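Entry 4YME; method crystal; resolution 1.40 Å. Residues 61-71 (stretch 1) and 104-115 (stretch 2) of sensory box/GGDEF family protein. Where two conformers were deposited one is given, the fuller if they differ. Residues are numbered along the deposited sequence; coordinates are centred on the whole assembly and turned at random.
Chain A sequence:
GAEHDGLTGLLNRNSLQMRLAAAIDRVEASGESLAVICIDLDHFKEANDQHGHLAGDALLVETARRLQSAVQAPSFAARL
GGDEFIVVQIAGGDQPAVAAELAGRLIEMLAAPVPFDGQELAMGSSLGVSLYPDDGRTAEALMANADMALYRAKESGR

Stretch 1, residues 61-71: VETARRLQSAV
Stretch 2 (104-115) GRLIEMLAAPVP

R66 donates all four hydrogen bonds that join the stretches, illustrating how a guanidinium can gather several backbone carbonyls, here M109 O, A112 O and P113 O. R66, on helix 61-70, extends with chi1 m and chi2 and chi3 t. R66 NH1 donates to A112 O (2.8 Å) and M109 O (3.0 Å), while R66 NH2 reaches A112 O (3.1 Å) and P113 O (3.2 Å). E62, one turn earlier (chi1 t, chi2 p), pairs with this group: R66 NE lies 2.8 Å from E62 OE2 in a salt bridge, and R65 NH2 approaches the same E62 OE2 at 2.7 Å.

The helices, 61-70 and 104-109, run at 141° between their N-to-C directions, with axes 10.7 Å apart at closest approach. Register pairs L67 with L106, R66 with M109, T63 with L110 and E62 with V114; past the second helix, the chain extends at A112 (phi/psi -73/142) and enters a strand at V114.

Apolar contacts complete the 519 Å² buried surface. L67, L106, T63, L110 and V114 are buried, where aliphatic carbons pack without needing polar partners. Two m,t leucines meet, L67 CD2 to L106 CD2 at 3.6 Å. A70 CB, directed toward the other stretch, lies 3.4 Å from CE of selenomethionine M109 (chi1 p, chi2 t). T63 CG2 packs 3.9 Å from L110 CD2, and even E62 contributes its aliphatic portion, E62 CG lying 3.7 Å from V114 CG2.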

# COMPACT_ATOMS: atom_id res chain seq x y z
N VAL A 61 -1.90 4.64 11.84
CA VAL A 61 -0.94 3.92 12.68
C VAL A 61 -1.24 2.45 12.70
O VAL A 61 -0.35 1.61 12.56
CB VAL A 61 -0.95 4.53 14.10
CG1 VAL A 61 -0.25 3.64 15.08
CG2 VAL A 61 -0.24 5.91 14.01
N GLU A 62 -2.52 2.11 12.79
CA GLU A 62 -2.87 0.69 12.84
C GLU A 62 -2.68 0.05 11.44
O GLU A 62 -2.24 -1.08 11.35
CB GLU A 62 -4.29 0.52 13.31
CG GLU A 62 -4.78 -0.91 13.33
CD GLU A 62 -4.08 -1.84 14.22
OE1 GLU A 62 -3.25 -1.45 15.08
OE2 GLU A 62 -4.22 -3.08 14.06
N THR A 63 -3.00 0.77 10.37
CA THR A 63 -2.77 0.26 9.01
C THR A 63 -1.31 -0.07 8.86
O THR A 63 -0.96 -1.11 8.35
CB THR A 63 -3.20 1.29 7.96
OG1 THR A 63 -4.64 1.47 8.07
CG2 THR A 63 -2.90 0.84 6.54
N ALA A 64 -0.44 0.86 9.29
CA ALA A 64 0.99 0.65 9.18
C ALA A 64 1.46 -0.53 9.99
O ALA A 64 2.32 -1.28 9.52
CB ALA A 64 1.70 1.88 9.58
N ARG A 65 0.95 -0.67 11.20
CA ARG A 65 1.30 -1.83 12.02
C ARG A 65 0.95 -3.15 11.33
O ARG A 65 1.78 -4.06 11.27
CB ARG A 65 0.62 -1.75 13.39
CG ARG A 65 1.03 -2.88 14.30
CD ARG A 65 0.14 -3.00 15.49
NE ARG A 65 -1.18 -3.55 15.13
CZ ARG A 65 -1.42 -4.84 14.89
NH1 ARG A 65 -0.46 -5.75 14.92
NH2 ARG A 65 -2.64 -5.22 14.57
N ARG A 66 -0.26 -3.22 10.74
CA ARG A 66 -0.70 -4.38 10.00
C ARG A 66 0.18 -4.63 8.78
O ARG A 66 0.64 -5.75 8.51
CB ARG A 66 -2.19 -4.27 9.64
CG ARG A 66 -3.07 -4.24 10.87
CD ARG A 66 -4.58 -4.22 10.51
NE ARG A 66 -5.40 -3.91 11.66
CZ ARG A 66 -6.70 -3.70 11.62
NH1 ARG A 66 -7.38 -3.90 10.49
NH2 ARG A 66 -7.33 -3.36 12.74
N LEU A 67 0.51 -3.57 8.07
CA LEU A 67 1.40 -3.72 6.86
C LEU A 67 2.80 -4.19 7.28
O LEU A 67 3.34 -5.09 6.61
CB LEU A 67 1.49 -2.42 6.06
CG LEU A 67 0.17 -1.99 5.37
CD1 LEU A 67 0.40 -0.64 4.67
CD2 LEU A 67 -0.33 -3.07 4.40
N GLN A 68 3.36 -3.65 8.37
CA GLN A 68 4.68 -4.10 8.86
C GLN A 68 4.62 -5.59 9.22
O GLN A 68 5.62 -6.31 9.00
CB GLN A 68 5.16 -3.30 10.07
CG GLN A 68 5.62 -1.84 9.79
CD GLN A 68 6.30 -1.14 11.04
OE1 GLN A 68 5.65 -0.96 12.04
NE2 GLN A 68 7.60 -0.74 10.96
N SER A 69 3.49 -6.07 9.72
CA SER A 69 3.39 -7.50 10.05
C SER A 69 3.40 -8.35 8.79
O SER A 69 3.96 -9.44 8.83
CB SER A 69 2.14 -7.81 10.90
OG SER A 69 0.92 -7.82 10.14
N ALA A 70 2.88 -7.86 7.68
CA ALA A 70 2.63 -8.67 6.48
C ALA A 70 3.67 -8.52 5.38
O ALA A 70 3.71 -9.35 4.44
CB ALA A 70 1.34 -8.30 5.92
N VAL A 71 4.42 -7.45 5.40
CA VAL A 71 5.29 -7.10 4.29
C VAL A 71 6.72 -7.21 4.86
O VAL A 71 7.14 -6.34 5.66
CB VAL A 71 4.95 -5.70 3.74
CG1 VAL A 71 5.87 -5.24 2.55
CG2 VAL A 71 3.46 -5.64 3.29
N GLY A 104 -5.23 -9.90 -2.00
CA GLY A 104 -6.33 -10.46 -1.24
C GLY A 104 -6.03 -10.46 0.24
O GLY A 104 -6.90 -10.10 1.05
N ARG A 105 -4.80 -10.83 0.61
CA ARG A 105 -4.42 -10.89 2.01
C ARG A 105 -4.42 -9.49 2.64
O ARG A 105 -4.85 -9.31 3.77
CB ARG A 105 -3.07 -11.57 2.20
CG ARG A 105 -3.13 -13.08 2.15
CD ARG A 105 -1.77 -13.72 2.51
NE ARG A 105 -0.77 -13.54 1.45
CZ ARG A 105 0.38 -12.88 1.54
NH1 ARG A 105 0.75 -12.23 2.65
NH2 ARG A 105 1.18 -12.87 0.46
N LEU A 106 -3.96 -8.51 1.87
CA LEU A 106 -3.98 -7.12 2.34
C LEU A 106 -5.41 -6.65 2.62
O LEU A 106 -5.69 -6.03 3.65
CB LEU A 106 -3.28 -6.19 1.33
CG LEU A 106 -1.77 -6.39 1.21
CD1 LEU A 106 -1.23 -5.59 0.09
CD2 LEU A 106 -1.06 -6.13 2.57
N ILE A 107 -6.32 -6.88 1.68
CA ILE A 107 -7.71 -6.46 1.88
C ILE A 107 -8.27 -7.13 3.17
O ILE A 107 -8.90 -6.48 4.00
CB ILE A 107 -8.58 -6.79 0.63
CG1 ILE A 107 -8.18 -5.86 -0.52
CG2 ILE A 107 -10.07 -6.68 0.94
CD1 ILE A 107 -8.64 -6.32 -1.82
N GLU A 108 -8.00 -8.39 3.34
CA GLU A 108 -8.50 -9.11 4.53
C GLU A 108 -7.94 -8.52 5.82
O GLU A 108 -8.71 -8.24 6.80
CB GLU A 108 -8.15 -10.60 4.47
CG GLU A 108 -8.81 -11.40 5.62
CD GLU A 108 -10.27 -11.03 5.80
OE1 GLU A 108 -11.01 -11.06 4.78
OE2 GLU A 108 -10.69 -10.67 6.94
N MSE A 109 -6.65 -8.26 5.82
CA MSE A 109 -6.03 -7.77 7.05
C MSE A 109 -6.47 -6.36 7.40
O MSE A 109 -6.52 -6.02 8.57
CB MSE A 109 -4.53 -7.87 6.98
CG MSE A 109 -3.83 -6.80 6.17
SE MSE A 109 -1.87 -6.99 6.22
CE MSE A 109 -1.94 -8.99 6.33
N LEU A 110 -6.79 -5.54 6.40
CA LEU A 110 -7.25 -4.17 6.64
C LEU A 110 -8.73 -4.01 6.88
O LEU A 110 -9.24 -2.91 7.00
CB LEU A 110 -6.77 -3.27 5.51
CG LEU A 110 -5.26 -3.15 5.29
CD1 LEU A 110 -4.89 -2.18 4.15
CD2 LEU A 110 -4.56 -2.73 6.62
N ALA A 111 -9.46 -5.12 6.92
CA ALA A 111 -10.88 -5.06 7.06
C ALA A 111 -11.31 -4.85 8.52
O ALA A 111 -12.36 -4.24 8.76
CB ALA A 111 -11.49 -6.33 6.51
N ALA A 112 -10.55 -5.35 9.49
CA ALA A 112 -11.03 -5.34 10.91
C ALA A 112 -10.99 -3.97 11.49
O ALA A 112 -10.06 -3.24 11.19
CB ALA A 112 -10.21 -6.23 11.78
N PRO A 113 -11.96 -3.58 12.30
CA PRO A 113 -11.93 -2.21 12.86
C PRO A 113 -10.76 -1.95 13.80
O PRO A 113 -10.10 -2.89 14.20
CB PRO A 113 -13.26 -2.10 13.64
CG PRO A 113 -13.83 -3.46 13.64
CD PRO A 113 -13.22 -4.28 12.62
N VAL A 114 -10.59 -0.70 14.19
CA VAL A 114 -9.53 -0.36 15.15
C VAL A 114 -10.09 0.32 16.35
O VAL A 114 -10.89 1.22 16.25
CB VAL A 114 -8.40 0.45 14.52
CG1 VAL A 114 -8.85 1.71 14.02
CG2 VAL A 114 -7.24 0.67 15.54
N PRO A 115 -9.64 -0.13 17.56
CA PRO A 115 -10.14 0.55 18.75
C PRO A 115 -9.58 1.95 18.87
O PRO A 115 -8.42 2.17 18.54
CB PRO A 115 -9.64 -0.31 19.93
CG PRO A 115 -8.81 -1.35 19.37
CD PRO A 115 -8.74 -1.25 17.90